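Local coordinates for ancillary protein 1 (Streptococcus pyogenes, PDB 2XI9) that probably serves as the pilus-presented adhesin, attaching the bacterium to host cells through a domain that carries an internal thioester bond, at residues Glu113-Ala127 against Phe182-Asp196. Sequence-based numbering, arbitrary orientation.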
loop_
_atom_site.group_PDB
_atom_site.type_symbol
_atom_site.label_atom_id
_atom_site.label_comp_id
_atom_site.label_asym_id
_atom_site.label_seq_id
_atom_site.Cartn_x
_atom_site.Cartn_y
_atom_site.Cartn_z
ATOM N N GLU A 113 -6.424 -7.082 -16.089
ATOM C CA GLU A 113 -5.947 -8.043 -15.114
ATOM C C GLU A 113 -6.398 -7.611 -13.729
ATOM O O GLU A 113 -6.336 -6.424 -13.390
ATOM C CB GLU A 113 -4.423 -8.173 -15.152
ATOM C CG GLU A 113 -3.902 -9.092 -14.057
ATOM C CD GLU A 113 -2.441 -9.475 -14.188
ATOM O OE1 GLU A 113 -1.895 -9.953 -13.158
ATOM O OE2 GLU A 113 -1.844 -9.300 -15.286
ATOM N N ASN A 114 -6.857 -8.570 -12.932
ATOM C CA ASN A 114 -7.319 -8.289 -11.578
ATOM C C ASN A 114 -6.287 -7.473 -10.781
ATOM O O ASN A 114 -5.173 -7.931 -10.570
ATOM C CB ASN A 114 -7.618 -9.597 -10.871
ATOM C CG ASN A 114 -8.218 -9.421 -9.505
ATOM O OD1 ASN A 114 -8.682 -8.339 -9.106
ATOM N ND2 ASN A 114 -8.189 -10.498 -8.756
ATOM N N PRO A 115 -6.663 -6.253 -10.351
ATOM C CA PRO A 115 -5.735 -5.445 -9.544
ATOM C C PRO A 115 -5.597 -5.914 -8.125
ATOM O O PRO A 115 -4.644 -5.515 -7.451
ATOM C CB PRO A 115 -6.352 -4.047 -9.550
ATOM C CG PRO A 115 -7.726 -4.194 -10.084
ATOM C CD PRO A 115 -7.918 -5.554 -10.652
ATOM N N ASN A 116 -6.541 -6.722 -7.638
ATOM C CA ASN A 116 -6.548 -7.101 -6.253
ATOM C C ASN A 116 -6.015 -8.519 -6.030
ATOM O O ASN A 116 -6.710 -9.495 -6.238
ATOM C CB ASN A 116 -7.957 -6.934 -5.701
ATOM C CG ASN A 116 -8.510 -5.551 -5.987
ATOM O OD1 ASN A 116 -9.430 -5.389 -6.790
ATOM N ND2 ASN A 116 -7.888 -4.537 -5.393
ATOM N N LYS A 117 -4.762 -8.589 -5.585
ATOM C CA LYS A 117 -4.092 -9.816 -5.278
ATOM C C LYS A 117 -3.631 -9.632 -3.838
ATOM O O LYS A 117 -2.915 -8.700 -3.537
ATOM C CB LYS A 117 -2.944 -10.037 -6.260
ATOM C CG LYS A 117 -3.461 -10.156 -7.709
ATOM C CD LYS A 117 -2.445 -10.673 -8.711
ATOM C CE LYS A 117 -2.444 -12.214 -8.816
ATOM N NZ LYS A 117 -3.777 -12.774 -9.113
ATOM N N GLU A 118 -4.123 -10.482 -2.945
ATOM C CA GLU A 118 -3.915 -10.302 -1.512
ATOM C C GLU A 118 -3.602 -11.618 -0.825
ATOM O O GLU A 118 -3.956 -12.673 -1.311
ATOM C CB GLU A 118 -5.145 -9.655 -0.879
ATOM C CG GLU A 118 -5.597 -8.379 -1.585
ATOM C CD GLU A 118 -6.825 -7.708 -0.947
ATOM O OE1 GLU A 118 -7.427 -8.265 0.006
ATOM O OE2 GLU A 118 -7.186 -6.619 -1.452
ATOM N N ILE A 119 -2.940 -11.552 0.324
ATOM C CA ILE A 119 -2.662 -12.768 1.084
ATOM C C ILE A 119 -3.964 -13.325 1.635
ATOM O O ILE A 119 -4.948 -12.590 1.813
ATOM C CB ILE A 119 -1.676 -12.561 2.225
ATOM C CG1 ILE A 119 -2.163 -11.445 3.185
ATOM C CG2 ILE A 119 -0.277 -12.252 1.635
ATOM C CD1 ILE A 119 -1.311 -11.329 4.413
ATOM N N VAL A 120 -3.942 -14.621 1.921
ATOM C CA VAL A 120 -5.153 -15.326 2.302
ATOM C C VAL A 120 -5.584 -14.988 3.717
ATOM O O VAL A 120 -6.790 -14.862 3.979
ATOM C CB VAL A 120 -4.947 -16.854 2.122
ATOM C CG1 VAL A 120 -5.957 -17.662 2.927
ATOM C CG2 VAL A 120 -5.003 -17.167 0.629
ATOM N N GLU A 121 -4.607 -14.828 4.618
ATOM C CA GLU A 121 -4.886 -14.436 5.998
ATOM C C GLU A 121 -4.624 -12.937 6.123
ATOM O O GLU A 121 -3.483 -12.512 6.186
ATOM C CB GLU A 121 -4.040 -15.205 7.004
ATOM C CG GLU A 121 -4.537 -14.976 8.424
ATOM C CD GLU A 121 -3.607 -15.508 9.492
ATOM O OE1 GLU A 121 -2.726 -16.346 9.180
ATOM O OE2 GLU A 121 -3.768 -15.090 10.666
ATOM N N PRO A 122 -5.694 -12.137 6.157
ATOM C CA PRO A 122 -5.497 -10.707 6.181
ATOM C C PRO A 122 -4.951 -10.226 7.542
ATOM O O PRO A 122 -5.108 -10.916 8.553
ATOM C CB PRO A 122 -6.898 -10.159 5.880
ATOM C CG PRO A 122 -7.806 -11.150 6.274
ATOM C CD PRO A 122 -7.120 -12.493 6.239
ATOM N N TYR A 123 -4.303 -9.062 7.549
ATOM C CA TYR A 123 -3.798 -8.442 8.770
ATOM C C TYR A 123 -2.952 -9.418 9.574
ATOM O O TYR A 123 -3.233 -9.656 10.722
ATOM C CB TYR A 123 -4.962 -7.906 9.613
ATOM C CG TYR A 123 -5.914 -7.105 8.777
ATOM C CD1 TYR A 123 -5.516 -5.908 8.195
ATOM C CD2 TYR A 123 -7.188 -7.573 8.499
ATOM C CE1 TYR A 123 -6.360 -5.194 7.373
ATOM C CE2 TYR A 123 -8.046 -6.854 7.676
ATOM C CZ TYR A 123 -7.628 -5.670 7.134
ATOM O OH TYR A 123 -8.482 -4.976 6.325
ATOM N N SER A 124 -1.965 -10.028 8.929
ATOM C CA SER A 124 -1.187 -11.092 9.542
ATOM C C SER A 124 0.327 -10.921 9.372
ATOM O O SER A 124 1.072 -11.774 9.836
ATOM C CB SER A 124 -1.629 -12.458 8.971
ATOM O OG SER A 124 -1.334 -12.507 7.578
ATOM N N VAL A 125 0.753 -9.848 8.712
ATOM C CA VAL A 125 2.159 -9.564 8.434
ATOM C C VAL A 125 2.655 -8.466 9.376
ATOM O O VAL A 125 1.915 -7.527 9.683
ATOM C CB VAL A 125 2.346 -9.098 6.972
ATOM C CG1 VAL A 125 3.779 -8.585 6.725
ATOM C CG2 VAL A 125 1.995 -10.196 6.025
ATOM N N GLU A 126 3.907 -8.563 9.802
ATOM C CA GLU A 126 4.527 -7.539 10.655
ATOM C C GLU A 126 5.310 -6.486 9.879
ATOM O O GLU A 126 6.023 -6.794 8.929
ATOM C CB GLU A 126 5.435 -8.184 11.702
ATOM C CG GLU A 126 6.111 -7.153 12.593
ATOM C CD GLU A 126 6.838 -7.764 13.754
ATOM O OE1 GLU A 126 7.202 -8.957 13.683
ATOM O OE2 GLU A 126 7.045 -7.040 14.742
ATOM N N ALA A 127 5.162 -5.224 10.270
ATOM C CA ALA A 127 6.057 -4.173 9.808
ATOM C C ALA A 127 6.583 -3.477 11.067
ATOM O O ALA A 127 5.990 -3.585 12.133
ATOM C CB ALA A 127 5.355 -3.189 8.882
ATOM N N PHE A 182 2.447 -6.056 17.342
ATOM C CA PHE A 182 2.114 -7.118 16.384
ATOM C C PHE A 182 1.561 -8.327 17.103
ATOM O O PHE A 182 0.489 -8.817 16.755
ATOM C CB PHE A 182 3.324 -7.508 15.536
ATOM C CG PHE A 182 3.059 -8.666 14.605
ATOM C CD1 PHE A 182 2.290 -8.486 13.465
ATOM C CD2 PHE A 182 3.585 -9.932 14.872
ATOM C CE1 PHE A 182 2.029 -9.546 12.599
ATOM C CE2 PHE A 182 3.339 -11.000 14.013
ATOM C CZ PHE A 182 2.556 -10.804 12.871
ATOM N N THR A 183 2.267 -8.766 18.147
ATOM C CA THR A 183 1.892 -9.961 18.897
ATOM C C THR A 183 0.518 -9.878 19.558
ATOM O O THR A 183 -0.234 -10.840 19.532
ATOM C CB THR A 183 2.934 -10.296 19.971
ATOM O OG1 THR A 183 4.224 -10.417 19.349
ATOM C CG2 THR A 183 2.572 -11.595 20.648
ATOM N N THR A 184 0.183 -8.721 20.121
ATOM C CA THR A 184 -1.134 -8.526 20.729
ATOM C C THR A 184 -2.224 -8.325 19.658
ATOM O O THR A 184 -3.420 -8.306 19.972
ATOM C CB THR A 184 -1.135 -7.304 21.664
ATOM O OG1 THR A 184 -0.782 -6.147 20.908
ATOM C CG2 THR A 184 -0.149 -7.476 22.795
ATOM N N GLY A 185 -1.805 -8.174 18.409
ATOM C CA GLY A 185 -2.730 -7.983 17.295
ATOM C C GLY A 185 -3.182 -6.541 17.093
ATOM O O GLY A 185 -4.022 -6.263 16.240
ATOM N N GLU A 186 -2.592 -5.622 17.851
ATOM C CA GLU A 186 -2.945 -4.199 17.797
ATOM C C GLU A 186 -2.551 -3.547 16.476
ATOM O O GLU A 186 -3.286 -2.688 15.926
ATOM C CB GLU A 186 -2.337 -3.465 19.021
ATOM C CG GLU A 186 -3.010 -3.843 20.361
ATOM C CD GLU A 186 -2.194 -3.474 21.633
ATOM O OE1 GLU A 186 -0.970 -3.205 21.539
ATOM O OE2 GLU A 186 -2.776 -3.466 22.743
ATOM N N VAL A 187 -1.396 -3.931 15.918
ATOM C CA VAL A 187 -1.015 -3.434 14.592
ATOM C C VAL A 187 -0.417 -4.559 13.727
ATOM O O VAL A 187 0.683 -5.018 14.009
ATOM C CB VAL A 187 0.031 -2.332 14.694
ATOM C CG1 VAL A 187 0.337 -1.758 13.335
ATOM C CG2 VAL A 187 -0.428 -1.213 15.712
ATOM N N LYS A 188 -1.179 -4.993 12.716
ATOM C CA LYS A 188 -0.772 -6.046 11.784
ATOM C C LYS A 188 -1.220 -5.603 10.393
ATOM O O LYS A 188 -2.143 -4.781 10.305
ATOM C CB LYS A 188 -1.455 -7.348 12.126
ATOM C CG LYS A 188 -1.279 -7.847 13.535
ATOM C CD LYS A 188 -1.939 -9.173 13.751
ATOM C CE LYS A 188 -3.467 -9.069 13.797
ATOM N NZ LYS A 188 -4.080 -10.408 13.970
ATOM N N TYR A 189 -0.591 -6.140 9.323
ATOM C CA TYR A 189 -0.787 -5.656 7.969
ATOM C C TYR A 189 -1.232 -6.777 7.044
ATOM O O TYR A 189 -0.844 -7.956 7.237
ATOM C CB TYR A 189 0.512 -5.011 7.447
ATOM C CG TYR A 189 0.995 -3.832 8.258
ATOM C CD1 TYR A 189 1.662 -4.018 9.460
ATOM C CD2 TYR A 189 0.800 -2.534 7.819
ATOM C CE1 TYR A 189 2.105 -2.960 10.191
ATOM C CE2 TYR A 189 1.240 -1.448 8.562
ATOM C CZ TYR A 189 1.882 -1.665 9.748
ATOM O OH TYR A 189 2.308 -0.636 10.538
ATOM N N THR A 190 -2.033 -6.406 6.033
ATOM C CA THR A 190 -2.320 -7.259 4.898
ATOM C C THR A 190 -1.313 -6.960 3.801
ATOM O O THR A 190 -1.151 -5.817 3.446
ATOM C CB THR A 190 -3.721 -6.998 4.332
ATOM O OG1 THR A 190 -4.675 -7.264 5.367
ATOM C CG2 THR A 190 -4.013 -7.956 3.205
ATOM N N HIS A 191 -0.671 -7.997 3.243
ATOM C CA HIS A 191 0.228 -7.814 2.107
ATOM C C HIS A 191 -0.646 -7.941 0.846
ATOM O O HIS A 191 -1.390 -8.898 0.729
ATOM C CB HIS A 191 1.326 -8.880 2.208
ATOM C CG HIS A 191 2.135 -9.094 0.978
ATOM N ND1 HIS A 191 2.689 -10.336 0.682
ATOM C CD2 HIS A 191 2.495 -8.262 -0.033
ATOM C CE1 HIS A 191 3.355 -10.244 -0.459
ATOM N NE2 HIS A 191 3.266 -9.001 -0.906
ATOM N N ILE A 192 -0.610 -6.927 -0.016
ATOM C CA ILE A 192 -1.285 -6.937 -1.313
ATOM C C ILE A 192 -0.309 -6.563 -2.429
ATOM O O ILE A 192 0.777 -6.088 -2.153
ATOM C CB ILE A 192 -2.468 -5.960 -1.335
ATOM C CG1 ILE A 192 -2.023 -4.507 -1.268
ATOM C CG2 ILE A 192 -3.435 -6.244 -0.171
ATOM C CD1 ILE A 192 -3.143 -3.508 -1.714
ATOM N N ALA A 193 -0.721 -6.791 -3.674
ATOM C CA ALA A 193 -0.004 -6.297 -4.819
ATOM C C ALA A 193 -0.241 -4.794 -4.884
ATOM O O ALA A 193 -1.324 -4.318 -4.594
ATOM C CB ALA A 193 -0.481 -7.000 -6.112
ATOM N N GLY A 194 0.796 -4.050 -5.230
ATOM C CA GLY A 194 0.772 -2.616 -5.315
ATOM C C GLY A 194 0.124 -2.131 -6.597
ATOM O O GLY A 194 0.784 -1.568 -7.481
ATOM N N ARG A 195 -1.170 -2.403 -6.684
ATOM C CA ARG A 195 -2.015 -1.986 -7.749
ATOM C C ARG A 195 -3.258 -1.365 -7.063
ATOM O O ARG A 195 -3.628 -1.734 -5.949
ATOM C CB ARG A 195 -2.424 -3.154 -8.643
ATOM C CG ARG A 195 -1.303 -4.159 -9.083
ATOM C CD ARG A 195 -1.907 -5.360 -9.777
ATOM N NE ARG A 195 -0.875 -6.317 -10.221
ATOM C CZ ARG A 195 -1.124 -7.522 -10.738
ATOM N NH1 ARG A 195 -2.360 -7.978 -10.869
ATOM N NH2 ARG A 195 -0.112 -8.290 -11.129
ATOM N N ASP A 196 -3.888 -0.418 -7.710
ATOM C CA ASP A 196 -5.116 0.161 -7.157
ATOM C C ASP A 196 -4.812 0.819 -5.816
ATOM O O ASP A 196 -5.475 0.549 -4.804
ATOM C CB ASP A 196 -6.176 -0.938 -7.000
ATOM C CG ASP A 196 -7.577 -0.401 -6.718
ATOM O OD1 ASP A 196 -7.906 0.729 -7.178
ATOM O OD2 ASP A 196 -8.348 -1.153 -6.034
HETATM O O HOH W 1 -3.683 -5.698 -4.941
HETATM O O HOH W 2 -2.786 -12.847 12.521
HETATM O O HOH W 3 3.234 -4.942 12.755
#
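Tyr-189 O is gripped by two successive amides, Ser-124 N and Val-125 N, each at 2.9 Å; the first reaches it from above the carbonyl plane, the second within that plane. Val-125 O takes Tyr-189 N in return. Two residues thus face one across an antiparallel pair, a classic beta bulge. Thr-190 OG1 accepts Tyr-123 N at 2.9 Å; threonine suits the place because a small beta hydroxyl can accept this amide while fitting against the face of the Tyr-123 ring, whose own hydroxyl bonds to Tyr-37 O. Ala-127 is short enough to lay its CB over the Tyr-189 ring. Glu-126 sets CB over the centre of Phe-182, and its extended chain (chi1 179°) brings the carboxylate, whose main polar partner is Thr-179, nearly parallel to that ring.

Strand 117-119, at the edge of one sheet, here meets strand 189-193, an edge strand within the thioester domain, through Ala-193 N to Lys-117 O (2.9 Å) and Ile-119 N to His-191 O (3.1 Å).

The Glu-113 end is partly exposed and largely polar. Arg-195, extended past Pro-115, forms a salt bridge from NH1 to Glu-113 OE1 (3.1 Å), the planes 85° apart; OE2 turns to Lys-102, and Arg-195 NE to Asp-297. A water lies within bonding distance of Pro-115 O, Ala-193 O and Lys-117 N. Near Tyr-123, another water joins exposed Glu-121 to Lys-188 NZ.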